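PDB 6JBX: fatty acid biosynthesis transcriptional regulator from Streptococcus pneumoniae, which binds DNA as a MarR-family repressor of the pneumococcal fatty acid synthesis pathway, with acyl-ACP as its co-repressor. Local coordinates for residues 57-62 and 96-101; 86-91 and 102-107; 43-48 and 75-80. One frame throughout, in Å; residues are numbered along the deposited sequence.

The three contacts build one DNA-binding lobe of the MarR-type winged helix-turn-helix fold. Contacts 1 and 2 share strand 99-103, and their centres lie about 12 Å apart; His-100 N of contact 1 sits 2.7 Å from Val-90 O of contact 2. Contact 3 brings in helix 71-84, whose Leu-78 CD1 packs 3.8 Å from Leu-101 CD1 of contact 1. Its centre is about 12 Å from that of contact 2 and about 15 Å from that of contact 1. Each contact reaches the bound DNA. The bound tridecane touches Ile-14 and Leu-18 of helix 11-34 and Leu-144 of helix 131-150, none of them in these segments.

Contact 1. Residues 57-62 and 96-101; sequences DVTPSQ and RRVVHL. With nucleotides of chain D; nucleotides of chain C.
Asp-57 to Pro-60, at the start of helix 60-67, meet Val-98 and the first residues of strand 99-103, with DNA on both segments. Ahead of the strand, Arg-96 N gives a nearly straight bond, 3.0 Å long, to DG23 OP1 of chain C. Arg-97 lays its guanidinium against the sugar of DG23, whose O4' stands 3.6 Å above the plane, over its centre; NH1 bonds O2 of a thymine other than DT22 and NH2 pairs with Asp-95. This is a wing arginine in the minor groove. Val-98 CG1 touches Thr-59 CG2 (3.8 Å) and also lies over one face of the His-100 ring, toward its rim. Val-99 N donates to OP1 of DA5 of chain D (2.8 Å), while Ser-61 N, in the first turn of the helix, holds OP2 of the same phosphate (3.0 Å); the helix end would probably add to the attraction. Val-99 O is approached by Thr-59 CA in a CA-H...O contact. His-100 ND1 reaches Asp-57 O (3.0 Å), meeting a lone pair in the carbonyl plane. Leu-101 N donates to Val-58 O (2.8 Å), and its own O accepts a weak bond from Asp-57 N. The Leu-101 side chain packs with Pro-60 on Leu-78 of helix 71-84 and touches Val-63 of helix 60-67, while strand 87-91 flanks the other edge of strand 99-103.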
loop_
_atom_site.group_PDB
_atom_site.type_symbol
_atom_site.label_atom_id
_atom_site.label_comp_id
_atom_site.label_asym_id
_atom_site.label_seq_id
_atom_site.Cartn_x
_atom_site.Cartn_y
_atom_site.Cartn_z
ATOM N N ASP A 57 -0.263 -13.144 -23.262
ATOM C CA ASP A 57 -1.341 -12.818 -24.232
ATOM C C ASP A 57 -2.587 -12.184 -23.584
ATOM O O ASP A 57 -3.602 -11.999 -24.250
ATOM C CB ASP A 57 -1.705 -14.035 -25.087
ATOM C CG ASP A 57 -0.592 -14.396 -26.052
ATOM O OD1 ASP A 57 0.309 -13.537 -26.282
ATOM O OD2 ASP A 57 -0.625 -15.523 -26.557
ATOM N N VAL A 58 -2.510 -11.746 -22.346
ATOM C CA VAL A 58 -3.607 -11.017 -21.753
ATOM C C VAL A 58 -3.881 -9.728 -22.547
ATOM O O VAL A 58 -3.048 -9.165 -23.264
ATOM C CB VAL A 58 -3.287 -10.742 -20.274
ATOM C CG1 VAL A 58 -2.066 -9.837 -20.124
ATOM C CG2 VAL A 58 -4.480 -10.171 -19.528
ATOM N N THR A 59 -5.091 -9.238 -22.451
ATOM C CA THR A 59 -5.461 -8.052 -23.217
ATOM C C THR A 59 -5.497 -6.811 -22.310
ATOM O O THR A 59 -5.636 -6.924 -21.090
ATOM C CB THR A 59 -6.845 -8.227 -23.866
ATOM O OG1 THR A 59 -7.845 -8.080 -22.858
ATOM C CG2 THR A 59 -7.026 -9.576 -24.523
ATOM N N PRO A 60 -5.485 -5.623 -22.915
ATOM C CA PRO A 60 -5.619 -4.444 -22.053
ATOM C C PRO A 60 -6.848 -4.469 -21.134
ATOM O O PRO A 60 -6.742 -4.094 -19.949
ATOM C CB PRO A 60 -5.750 -3.287 -23.043
ATOM C CG PRO A 60 -4.868 -3.721 -24.182
ATOM C CD PRO A 60 -5.145 -5.210 -24.291
ATOM N N SER A 61 -7.997 -4.859 -21.686
ATOM C CA SER A 61 -9.237 -4.953 -20.891
ATOM C C SER A 61 -9.005 -5.848 -19.674
ATOM O O SER A 61 -9.411 -5.495 -18.580
ATOM C CB SER A 61 -10.398 -5.432 -21.731
ATOM O OG SER A 61 -10.620 -4.535 -22.815
ATOM N N GLN A 62 -8.293 -6.959 -19.839
ATOM C CA GLN A 62 -8.140 -7.901 -18.716
ATOM C C GLN A 62 -7.184 -7.303 -17.684
ATOM O O GLN A 62 -7.341 -7.538 -16.490
ATOM C CB GLN A 62 -7.620 -9.262 -19.181
ATOM C CG GLN A 62 -8.134 -9.653 -20.569
ATOM C CD GLN A 62 -8.024 -11.114 -20.942
ATOM O OE1 GLN A 62 -6.943 -11.623 -21.226
ATOM N NE2 GLN A 62 -9.167 -11.784 -21.016
ATOM N N ARG A 96 -10.025 -8.284 -34.681
ATOM C CA ARG A 96 -9.036 -7.271 -34.978
ATOM C C ARG A 96 -9.208 -6.043 -34.069
ATOM O O ARG A 96 -8.467 -5.084 -34.212
ATOM C CB ARG A 96 -9.085 -6.888 -36.461
ATOM C CG ARG A 96 -8.531 -7.960 -37.397
ATOM C CD ARG A 96 -7.731 -7.438 -38.586
ATOM N NE ARG A 96 -6.747 -6.407 -38.239
ATOM C CZ ARG A 96 -5.492 -6.619 -37.820
ATOM N NH1 ARG A 96 -4.996 -7.843 -37.717
ATOM N NH2 ARG A 96 -4.735 -5.588 -37.488
ATOM N N ARG A 97 -10.159 -6.055 -33.144
ATOM C CA ARG A 97 -10.233 -5.030 -32.102
ATOM C C ARG A 97 -9.273 -5.331 -30.934
ATOM O O ARG A 97 -9.020 -4.442 -30.087
ATOM C CB ARG A 97 -11.621 -4.966 -31.467
ATOM C CG ARG A 97 -12.743 -4.599 -32.428
ATOM C CD ARG A 97 -14.097 -4.734 -31.755
ATOM N NE ARG A 97 -14.477 -6.118 -31.481
ATOM C CZ ARG A 97 -15.660 -6.490 -30.981
ATOM N NH1 ARG A 97 -16.623 -5.601 -30.772
ATOM N NH2 ARG A 97 -15.860 -7.757 -30.665
ATOM N N VAL A 98 -8.789 -6.567 -30.851
ATOM C CA VAL A 98 -8.183 -7.086 -29.642
ATOM C C VAL A 98 -6.666 -7.018 -29.789
ATOM O O VAL A 98 -6.132 -7.148 -30.903
ATOM C CB VAL A 98 -8.686 -8.508 -29.341
ATOM C CG1 VAL A 98 -7.884 -9.209 -28.251
ATOM C CG2 VAL A 98 -10.166 -8.451 -28.979
ATOM N N VAL A 99 -6.029 -6.731 -28.644
ATOM C CA VAL A 99 -4.563 -6.663 -28.531
ATOM C C VAL A 99 -4.133 -7.703 -27.503
ATOM O O VAL A 99 -4.725 -7.808 -26.449
ATOM C CB VAL A 99 -4.067 -5.246 -28.167
ATOM C CG1 VAL A 99 -2.620 -5.233 -27.689
ATOM C CG2 VAL A 99 -4.217 -4.281 -29.335
ATOM N N HIS A 100 -3.114 -8.464 -27.849
ATOM C CA HIS A 100 -2.528 -9.432 -26.940
ATOM C C HIS A 100 -1.178 -8.894 -26.461
ATOM O O HIS A 100 -0.369 -8.420 -27.263
ATOM C CB HIS A 100 -2.364 -10.798 -27.627
ATOM C CG HIS A 100 -3.653 -11.439 -28.033
ATOM N ND1 HIS A 100 -4.622 -11.819 -27.115
ATOM C CD2 HIS A 100 -4.130 -11.786 -29.246
ATOM C CE1 HIS A 100 -5.638 -12.365 -27.745
ATOM N NE2 HIS A 100 -5.353 -12.366 -29.052
ATOM N N LEU A 101 -0.938 -8.972 -25.162
ATOM C CA LEU A 101 0.283 -8.387 -24.582
ATOM C C LEU A 101 1.207 -9.511 -24.126
ATOM O O LEU A 101 0.748 -10.495 -23.576
ATOM C CB LEU A 101 -0.076 -7.525 -23.376
ATOM C CG LEU A 101 -1.098 -6.430 -23.619
ATOM C CD1 LEU A 101 -1.641 -5.951 -22.284
ATOM C CD2 LEU A 101 -0.500 -5.287 -24.420
ATOM P P DA D 5 -8.526 -5.025 -25.903
ATOM O OP1 DA D 5 -7.415 -5.902 -26.382
ATOM O OP2 DA D 5 -9.006 -5.139 -24.495
ATOM O "O5'" DA D 5 -8.149 -3.521 -26.234
ATOM C "C5'" DA D 5 -7.555 -3.260 -27.481
ATOM C "C4'" DA D 5 -7.575 -1.785 -27.783
ATOM O "O4'" DA D 5 -8.871 -1.221 -27.540
ATOM C "C3'" DA D 5 -6.611 -0.920 -26.961
ATOM O "O3'" DA D 5 -5.398 -0.831 -27.720
ATOM C "C2'" DA D 5 -7.366 0.399 -26.833
ATOM C "C1'" DA D 5 -8.645 0.163 -27.654
ATOM N N9 DA D 5 -9.826 0.860 -27.153
ATOM C C8 DA D 5 -10.601 0.540 -26.069
ATOM N N7 DA D 5 -11.577 1.390 -25.847
ATOM C C5 DA D 5 -11.434 2.330 -26.858
ATOM C C6 DA D 5 -12.155 3.494 -27.172
ATOM N N6 DA D 5 -13.215 3.915 -26.480
ATOM N N1 DA D 5 -11.739 4.228 -28.229
ATOM C C2 DA D 5 -10.673 3.801 -28.925
ATOM N N3 DA D 5 -9.921 2.711 -28.734
ATOM C C4 DA D 5 -10.354 2.022 -27.663
ATOM P P DT C 22 -10.039 -1.840 -38.763
ATOM O OP1 DT C 22 -8.934 -2.859 -38.902
ATOM O OP2 DT C 22 -10.691 -1.223 -39.946
ATOM O "O5'" DT C 22 -11.138 -2.523 -37.845
ATOM C "C5'" DT C 22 -10.722 -3.211 -36.660
ATOM C "C4'" DT C 22 -11.904 -3.911 -36.032
ATOM O "O4'" DT C 22 -12.886 -2.941 -35.614
ATOM C "C3'" DT C 22 -12.646 -4.890 -36.947
ATOM O "O3'" DT C 22 -12.478 -6.179 -36.371
ATOM C "C2'" DT C 22 -14.094 -4.418 -36.925
ATOM C "C1'" DT C 22 -14.153 -3.563 -35.676
ATOM N N1 DT C 22 -15.151 -2.494 -35.659
ATOM C C2 DT C 22 -16.078 -2.490 -34.650
ATOM O O2 DT C 22 -16.179 -3.393 -33.833
ATOM N N3 DT C 22 -16.915 -1.407 -34.650
ATOM C C4 DT C 22 -16.915 -0.353 -35.542
ATOM O O4 DT C 22 -17.730 0.553 -35.415
ATOM C C5 DT C 22 -15.901 -0.410 -36.562
ATOM C C7 DT C 22 -15.809 0.703 -37.559
ATOM C C6 DT C 22 -15.059 -1.449 -36.552
ATOM P P DG C 23 -13.081 -7.444 -37.068
ATOM O OP1 DG C 23 -12.250 -8.607 -36.670
ATOM O OP2 DG C 23 -13.281 -7.133 -38.517
ATOM O "O5'" DG C 23 -14.501 -7.557 -36.357
ATOM C "C5'" DG C 23 -14.567 -8.159 -35.049
ATOM C "C4'" DG C 23 -15.969 -8.094 -34.496
ATOM O "O4'" DG C 23 -16.424 -6.737 -34.527
ATOM C "C3'" DG C 23 -17.010 -8.890 -35.284
ATOM O "O3'" DG C 23 -17.228 -10.175 -34.683
ATOM C "C2'" DG C 23 -18.272 -8.039 -35.211
ATOM C "C1'" DG C 23 -17.846 -6.719 -34.603
ATOM N N9 DG C 23 -18.212 -5.533 -35.360
ATOM C C8 DG C 23 -17.573 -5.037 -36.472
ATOM N N7 DG C 23 -18.070 -3.902 -36.886
ATOM C C5 DG C 23 -19.085 -3.625 -35.981
ATOM C C6 DG C 23 -19.975 -2.535 -35.921
ATOM O O6 DG C 23 -20.033 -1.549 -36.670
ATOM N N1 DG C 23 -20.865 -2.655 -34.850
ATOM C C2 DG C 23 -20.878 -3.693 -33.949
ATOM N N2 DG C 23 -21.809 -3.621 -32.975
ATOM N N3 DG C 23 -20.034 -4.717 -33.989
ATOM C C4 DG C 23 -19.174 -4.616 -35.023
#

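Contact 2. Residues 86-91 and 102-107; sequences YIERVR and HLTKKG. With nucleotides of chain D.
Glu-88 and His-102 form a hydrogen-bonded antiparallel pair: Glu-88 N donates to His-102 O (2.8 Å) and His-102 N to Glu-88 O (3.1 Å). Along the Glu-88 side chain, CB lies over one face of the His-102 ring, 4.0 Å from its centroid, a CH-pi contact. CG then meets Thr-104 CG2 (3.7 Å), the side chains crossing at about a right angle. The chain bends at chi2 (-149°), and the carboxylate stays near the imidazole without touching it. Val-90 CG2 meets the same ring at its edge. Thr-104 N donates to Tyr-86 O, and Lys-106 CD lies over one face of the Tyr-86 ring, toward its rim; the Tyr-86 OH bonds Asp-40. Arg-89 NH2 gives a weak bond to OP2 of DT6 of chain D. Strands 87-91 and 99-103 form the wing hairpin of the winged helix-turn-helix domain. Ile-87 and Leu-103 pack together and rest on Ile-52 of helix 43-54; Ile-87 also touches helix 71-84, and the hairpin runs on into helix 105-125.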
loop_
_atom_site.group_PDB
_atom_site.type_symbol
_atom_site.label_atom_id
_atom_site.label_comp_id
_atom_site.label_asym_id
_atom_site.label_seq_id
_atom_site.Cartn_x
_atom_site.Cartn_y
_atom_site.Cartn_z
ATOM N N TYR A 86 9.859 -3.195 -22.440
ATOM C CA TYR A 86 9.488 -4.287 -21.476
ATOM C C TYR A 86 8.335 -5.146 -21.977
ATOM O O TYR A 86 8.187 -6.276 -21.541
ATOM C CB TYR A 86 9.147 -3.687 -20.120
ATOM C CG TYR A 86 10.347 -3.088 -19.436
ATOM C CD1 TYR A 86 11.232 -3.876 -18.715
ATOM C CD2 TYR A 86 10.606 -1.730 -19.494
ATOM C CE1 TYR A 86 12.337 -3.335 -18.074
ATOM C CE2 TYR A 86 11.692 -1.169 -18.829
ATOM C CZ TYR A 86 12.596 -1.984 -18.162
ATOM O OH TYR A 86 13.696 -1.458 -17.517
ATOM N N ILE A 87 7.517 -4.628 -22.874
ATOM C CA ILE A 87 6.380 -5.393 -23.354
ATOM C C ILE A 87 6.232 -5.227 -24.874
ATOM O O ILE A 87 6.782 -4.289 -25.471
ATOM C CB ILE A 87 5.091 -4.927 -22.665
ATOM C CG1 ILE A 87 4.718 -3.526 -23.154
ATOM C CG2 ILE A 87 5.216 -5.018 -21.149
ATOM C CD1 ILE A 87 3.252 -3.263 -23.212
ATOM N N GLU A 88 5.455 -6.135 -25.474
ATOM C CA GLU A 88 5.078 -6.036 -26.889
ATOM C C GLU A 88 3.570 -6.209 -27.020
ATOM O O GLU A 88 2.965 -7.031 -26.317
ATOM C CB GLU A 88 5.775 -7.096 -27.740
ATOM C CG GLU A 88 7.241 -6.769 -27.982
ATOM C CD GLU A 88 7.869 -7.242 -29.289
ATOM O OE1 GLU A 88 7.131 -7.808 -30.142
ATOM O OE2 GLU A 88 9.109 -7.043 -29.444
ATOM N N ARG A 89 2.994 -5.384 -27.878
ATOM C CA ARG A 89 1.580 -5.463 -28.242
ATOM C C ARG A 89 1.451 -6.274 -29.538
ATOM O O ARG A 89 2.192 -6.018 -30.480
ATOM C CB ARG A 89 0.998 -4.080 -28.533
ATOM C CG ARG A 89 0.665 -3.227 -27.324
ATOM C CD ARG A 89 0.060 -1.937 -27.873
ATOM N NE ARG A 89 -0.614 -1.149 -26.859
ATOM C CZ ARG A 89 -0.109 -0.064 -26.286
ATOM N NH1 ARG A 89 1.145 0.299 -26.521
ATOM N NH2 ARG A 89 -0.898 0.678 -25.523
ATOM N N VAL A 90 0.480 -7.187 -29.595
ATOM C CA VAL A 90 0.243 -8.025 -30.797
ATOM C C VAL A 90 -1.249 -7.989 -31.152
ATOM O O VAL A 90 -2.091 -8.396 -30.313
ATOM C CB VAL A 90 0.719 -9.466 -30.543
ATOM C CG1 VAL A 90 0.213 -10.438 -31.603
ATOM C CG2 VAL A 90 2.236 -9.523 -30.436
ATOM N N ARG A 91 -1.566 -7.522 -32.368
ATOM C CA ARG A 91 -2.976 -7.462 -32.851
ATOM C C ARG A 91 -3.483 -8.898 -33.017
ATOM O O ARG A 91 -2.778 -9.761 -33.550
ATOM C CB ARG A 91 -3.100 -6.670 -34.161
ATOM C CG ARG A 91 -3.167 -5.152 -34.002
ATOM C CD ARG A 91 -4.537 -4.644 -33.569
ATOM N NE ARG A 91 -4.517 -3.315 -32.944
ATOM C CZ ARG A 91 -5.585 -2.712 -32.409
ATOM N NH1 ARG A 91 -6.764 -3.305 -32.469
ATOM N NH2 ARG A 91 -5.487 -1.529 -31.820
ATOM N N HIS A 102 2.500 -9.305 -24.264
ATOM C CA HIS A 102 3.465 -10.258 -23.684
ATOM C C HIS A 102 4.772 -9.529 -23.362
ATOM O O HIS A 102 5.077 -8.427 -23.930
ATOM C CB HIS A 102 3.680 -11.462 -24.608
ATOM C CG HIS A 102 4.361 -11.138 -25.896
ATOM N ND1 HIS A 102 5.742 -11.067 -26.009
ATOM C CD2 HIS A 102 3.866 -10.933 -27.137
ATOM C CE1 HIS A 102 6.066 -10.805 -27.263
ATOM N NE2 HIS A 102 4.932 -10.725 -27.980
ATOM N N LEU A 103 5.523 -10.136 -22.451
ATOM C CA LEU A 103 6.733 -9.525 -21.958
ATOM C C LEU A 103 7.846 -9.751 -22.976
ATOM O O LEU A 103 7.994 -10.845 -23.476
ATOM C CB LEU A 103 7.141 -10.124 -20.604
ATOM C CG LEU A 103 6.218 -9.868 -19.407
ATOM C CD1 LEU A 103 6.910 -10.282 -18.130
ATOM C CD2 LEU A 103 5.779 -8.418 -19.311
ATOM N N THR A 104 8.667 -8.730 -23.184
ATOM C CA THR A 104 9.934 -8.899 -23.877
ATOM C C THR A 104 10.877 -9.690 -22.954
ATOM O O THR A 104 10.529 -10.038 -21.822
ATOM C CB THR A 104 10.559 -7.549 -24.259
ATOM O OG1 THR A 104 10.976 -6.821 -23.092
ATOM C CG2 THR A 104 9.633 -6.694 -25.097
ATOM N N LYS A 105 12.073 -9.960 -23.433
ATOM C CA LYS A 105 13.061 -10.619 -22.604
ATOM C C LYS A 105 13.394 -9.712 -21.427
ATOM O O LYS A 105 13.638 -10.190 -20.341
ATOM C CB LYS A 105 14.343 -10.929 -23.388
ATOM C CG LYS A 105 15.418 -11.644 -22.572
ATOM C CD LYS A 105 14.870 -12.803 -21.712
ATOM C CE LYS A 105 15.409 -12.861 -20.291
ATOM N NZ LYS A 105 14.688 -13.853 -19.438
ATOM N N LYS A 106 13.421 -8.408 -21.670
ATOM C CA LYS A 106 13.773 -7.476 -20.640
ATOM C C LYS A 106 12.671 -7.506 -19.580
ATOM O O LYS A 106 12.957 -7.534 -18.399
ATOM C CB LYS A 106 14.004 -6.083 -21.232
ATOM C CG LYS A 106 14.665 -5.077 -20.301
ATOM C CD LYS A 106 14.843 -3.688 -20.926
ATOM C CE LYS A 106 15.714 -2.774 -20.084
ATOM N NZ LYS A 106 15.620 -1.362 -20.536
ATOM N N GLY A 107 11.428 -7.520 -20.022
ATOM C CA GLY A 107 10.275 -7.634 -19.151
ATOM C C GLY A 107 10.346 -8.872 -18.269
ATOM O O GLY A 107 10.143 -8.774 -17.081
ATOM P P DT D 6 -4.145 0.063 -27.181
ATOM O OP1 DT D 6 -2.970 -0.277 -27.991
ATOM O OP2 DT D 6 -4.164 -0.007 -25.699
ATOM O "O5'" DT D 6 -4.558 1.534 -27.614
ATOM C "C5'" DT D 6 -4.735 1.840 -28.992
ATOM C "C4'" DT D 6 -5.236 3.255 -29.081
ATOM O "O4'" DT D 6 -6.500 3.352 -28.408
ATOM C "C3'" DT D 6 -4.328 4.270 -28.386
ATOM O "O3'" DT D 6 -3.709 5.010 -29.416
ATOM C "C2'" DT D 6 -5.275 5.151 -27.589
ATOM C "C1'" DT D 6 -6.657 4.701 -28.060
ATOM N N1 DT D 6 -7.694 4.764 -27.045
ATOM C C2 DT D 6 -8.608 5.787 -27.126
ATOM O O2 DT D 6 -8.573 6.639 -27.997
ATOM N N3 DT D 6 -9.565 5.780 -26.144
ATOM C C4 DT D 6 -9.696 4.867 -25.121
ATOM O O4 DT D 6 -10.604 4.989 -24.305
ATOM C C5 DT D 6 -8.682 3.844 -25.074
ATOM C C7 DT D 6 -8.737 2.824 -23.985
ATOM C C6 DT D 6 -7.754 3.831 -26.038
#

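Contact 3. Residues 43-48 and 75-80; sequences IKEMHT and TTSLNN. With nucleotides of chain D.
The Glu-45 carboxylate and the Asn-80 amide stand almost perpendicular, their planes 81° apart, and OE1 meets Asn-80 CB (3.9 Å) instead of the amide. OE1 is salt-bridged to Lys-84, farther along helix 71-84, and OE2 accepts from Ser-42 N, which ties down both oxygens of this buried group. Within helix 43-54, the His-47 ring has Ile-43 O 3.5 Å above its centre and Lys-44 NZ in plane at its edge. A third flat group, the Asn-79 amide, points to the DNA: ND2 donates to OP2 of DT7 of chain D (3.0 Å). Between the helices, Ser-77 OG, anti to the backbone N (chi1 -177°), comes to 3.6 Å from Thr-48 OG1, a packing contact and not a hydrogen bond. Beside it Thr-48 CG2 touches Leu-78 CD2 (3.8 Å). The axes cross nearly perpendicularly, 10.4 Å apart at their closest. On the DNA side Thr-75 OG1 donates to OP2 of DT6 of chain D (2.9 Å), and CG2 lies near the C7 methyl of DT7. Helix 43-54 packed across helix 71-84, the recognition helix of the helix-turn-helix formed with 60-67, is characteristic of the winged helix-turn-helix domain.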
loop_
_atom_site.group_PDB
_atom_site.type_symbol
_atom_site.label_atom_id
_atom_site.label_comp_id
_atom_site.label_asym_id
_atom_site.label_seq_id
_atom_site.Cartn_x
_atom_site.Cartn_y
_atom_site.Cartn_z
ATOM N N ILE A 43 6.789 1.229 -9.194
ATOM C CA ILE A 43 6.070 0.097 -8.617
ATOM C C ILE A 43 4.745 -0.092 -9.356
ATOM O O ILE A 43 4.337 -1.232 -9.562
ATOM C CB ILE A 43 5.893 0.220 -7.084
ATOM C CG1 ILE A 43 5.284 -1.058 -6.499
ATOM C CG2 ILE A 43 5.066 1.458 -6.678
ATOM C CD1 ILE A 43 6.174 -2.282 -6.561
ATOM N N LYS A 44 4.094 0.970 -9.815
ATOM C CA LYS A 44 2.833 0.802 -10.563
ATOM C C LYS A 44 3.074 0.163 -11.932
ATOM O O LYS A 44 2.293 -0.710 -12.345
ATOM C CB LYS A 44 2.101 2.124 -10.745
ATOM C CG LYS A 44 1.560 2.699 -9.451
ATOM C CD LYS A 44 0.707 1.681 -8.758
ATOM C CE LYS A 44 -0.035 2.208 -7.558
ATOM N NZ LYS A 44 -0.373 1.073 -6.663
ATOM N N GLU A 45 4.167 0.512 -12.602
ATOM C CA GLU A 45 4.481 -0.165 -13.860
ATOM C C GLU A 45 4.828 -1.621 -13.566
ATOM O O GLU A 45 4.490 -2.492 -14.362
ATOM C CB GLU A 45 5.656 0.467 -14.629
ATOM C CG GLU A 45 5.349 1.851 -15.182
ATOM C CD GLU A 45 6.578 2.615 -15.674
ATOM O OE1 GLU A 45 6.551 3.082 -16.854
ATOM O OE2 GLU A 45 7.571 2.745 -14.887
ATOM N N MET A 46 5.506 -1.873 -12.453
ATOM C CA MET A 46 5.835 -3.259 -12.095
ATOM C C MET A 46 4.537 -4.064 -11.931
ATOM O O MET A 46 4.490 -5.222 -12.311
ATOM C CB MET A 46 6.672 -3.308 -10.822
ATOM C CG MET A 46 7.268 -4.646 -10.507
ATOM S SD MET A 46 8.461 -5.313 -11.701
ATOM C CE MET A 46 7.470 -6.688 -12.270
ATOM N N HIS A 47 3.451 -3.434 -11.486
ATOM C CA HIS A 47 2.199 -4.197 -11.370
ATOM C C HIS A 47 1.688 -4.608 -12.760
ATOM O O HIS A 47 1.220 -5.712 -12.918
ATOM C CB HIS A 47 1.113 -3.424 -10.607
ATOM C CG HIS A 47 1.436 -3.244 -9.165
ATOM N ND1 HIS A 47 0.918 -2.191 -8.441
ATOM C CD2 HIS A 47 2.261 -3.934 -8.340
ATOM C CE1 HIS A 47 1.399 -2.249 -7.213
ATOM N NE2 HIS A 47 2.236 -3.310 -7.129
ATOM N N THR A 48 1.740 -3.701 -13.732
ATOM C CA THR A 48 1.340 -4.017 -15.099
ATOM C C THR A 48 2.236 -5.126 -15.645
ATOM O O THR A 48 1.735 -6.116 -16.167
ATOM C CB THR A 48 1.344 -2.778 -15.989
ATOM O OG1 THR A 48 0.470 -1.832 -15.387
ATOM C CG2 THR A 48 0.894 -3.067 -17.404
ATOM N N THR A 75 -3.752 1.902 -21.076
ATOM C CA THR A 75 -3.162 2.151 -22.399
ATOM C C THR A 75 -1.908 3.020 -22.259
ATOM O O THR A 75 -0.907 2.759 -22.917
ATOM C CB THR A 75 -4.167 2.777 -23.371
ATOM O OG1 THR A 75 -5.148 1.770 -23.644
ATOM C CG2 THR A 75 -3.518 3.254 -24.658
ATOM N N THR A 76 -1.984 4.051 -21.410
ATOM C CA THR A 76 -0.857 4.950 -21.189
ATOM C C THR A 76 0.331 4.163 -20.627
ATOM O O THR A 76 1.447 4.313 -21.086
ATOM C CB THR A 76 -1.275 6.128 -20.298
ATOM O OG1 THR A 76 -2.211 6.859 -21.103
ATOM C CG2 THR A 76 -0.101 6.977 -19.850
ATOM N N SER A 77 0.074 3.338 -19.631
ATOM C CA SER A 77 1.119 2.576 -18.992
ATOM C C SER A 77 1.759 1.634 -20.021
ATOM O O SER A 77 3.007 1.513 -20.074
ATOM C CB SER A 77 0.578 1.848 -17.790
ATOM O OG SER A 77 1.589 1.147 -17.099
ATOM N N LEU A 78 0.933 0.986 -20.849
ATOM C CA LEU A 78 1.468 0.063 -21.842
ATOM C C LEU A 78 2.309 0.835 -22.873
ATOM O O LEU A 78 3.370 0.343 -23.278
ATOM C CB LEU A 78 0.332 -0.701 -22.528
ATOM C CG LEU A 78 -0.502 -1.625 -21.640
ATOM C CD1 LEU A 78 -1.721 -2.104 -22.410
ATOM C CD2 LEU A 78 0.297 -2.820 -21.140
ATOM N N ASN A 79 1.894 2.045 -23.261
ATOM C CA ASN A 79 2.680 2.856 -24.208
ATOM C C ASN A 79 4.071 3.125 -23.625
ATOM O O ASN A 79 5.068 2.958 -24.330
ATOM C CB ASN A 79 2.013 4.201 -24.541
ATOM C CG ASN A 79 0.788 4.084 -25.428
ATOM O OD1 ASN A 79 0.508 3.010 -25.961
ATOM N ND2 ASN A 79 0.063 5.188 -25.592
ATOM N N ASN A 80 4.143 3.560 -22.356
ATOM C CA ASN A 80 5.450 3.782 -21.680
ATOM C C ASN A 80 6.262 2.476 -21.631
ATOM O O ASN A 80 7.484 2.469 -21.798
ATOM C CB ASN A 80 5.285 4.390 -20.282
ATOM C CG ASN A 80 4.682 5.780 -20.320
ATOM O OD1 ASN A 80 4.825 6.499 -21.313
ATOM N ND2 ASN A 80 3.958 6.160 -19.272
ATOM P P DT D 6 -4.145 0.063 -27.181
ATOM O OP1 DT D 6 -2.970 -0.277 -27.991
ATOM O OP2 DT D 6 -4.164 -0.007 -25.699
ATOM O "O5'" DT D 6 -4.558 1.534 -27.614
ATOM C "C5'" DT D 6 -4.735 1.840 -28.992
ATOM C "C4'" DT D 6 -5.236 3.255 -29.081
ATOM O "O4'" DT D 6 -6.500 3.352 -28.408
ATOM C "C3'" DT D 6 -4.328 4.270 -28.386
ATOM O "O3'" DT D 6 -3.709 5.010 -29.416
ATOM C "C2'" DT D 6 -5.275 5.151 -27.589
ATOM C "C1'" DT D 6 -6.657 4.701 -28.060
ATOM N N1 DT D 6 -7.694 4.764 -27.045
ATOM C C2 DT D 6 -8.608 5.787 -27.126
ATOM O O2 DT D 6 -8.573 6.639 -27.997
ATOM N N3 DT D 6 -9.565 5.780 -26.144
ATOM C C4 DT D 6 -9.696 4.867 -25.121
ATOM O O4 DT D 6 -10.604 4.989 -24.305
ATOM C C5 DT D 6 -8.682 3.844 -25.074
ATOM C C7 DT D 6 -8.737 2.824 -23.985
ATOM C C6 DT D 6 -7.754 3.831 -26.038
ATOM P P DT D 7 -2.588 6.086 -29.073
ATOM O OP1 DT D 7 -1.817 6.306 -30.311
ATOM O OP2 DT D 7 -1.932 5.656 -27.821
ATOM O "O5'" DT D 7 -3.424 7.421 -28.871
ATOM C "C5'" DT D 7 -4.260 7.864 -29.942
ATOM C "C4'" DT D 7 -5.089 9.026 -29.465
ATOM O "O4'" DT D 7 -5.990 8.570 -28.440
ATOM C "C3'" DT D 7 -4.268 10.158 -28.841
ATOM O "O3'" DT D 7 -4.428 11.315 -29.671
ATOM C "C2'" DT D 7 -4.830 10.305 -27.431
ATOM C "C1'" DT D 7 -6.175 9.623 -27.506
ATOM N N1 DT D 7 -6.685 9.023 -26.265
ATOM C C2 DT D 7 -7.878 9.463 -25.739
ATOM O O2 DT D 7 -8.496 10.416 -26.189
ATOM N N3 DT D 7 -8.288 8.789 -24.620
ATOM C C4 DT D 7 -7.687 7.693 -24.039
ATOM O O4 DT D 7 -8.183 7.185 -23.038
ATOM C C5 DT D 7 -6.441 7.284 -24.643
ATOM C C7 DT D 7 -5.669 6.155 -24.035
ATOM C C6 DT D 7 -6.025 7.941 -25.728
#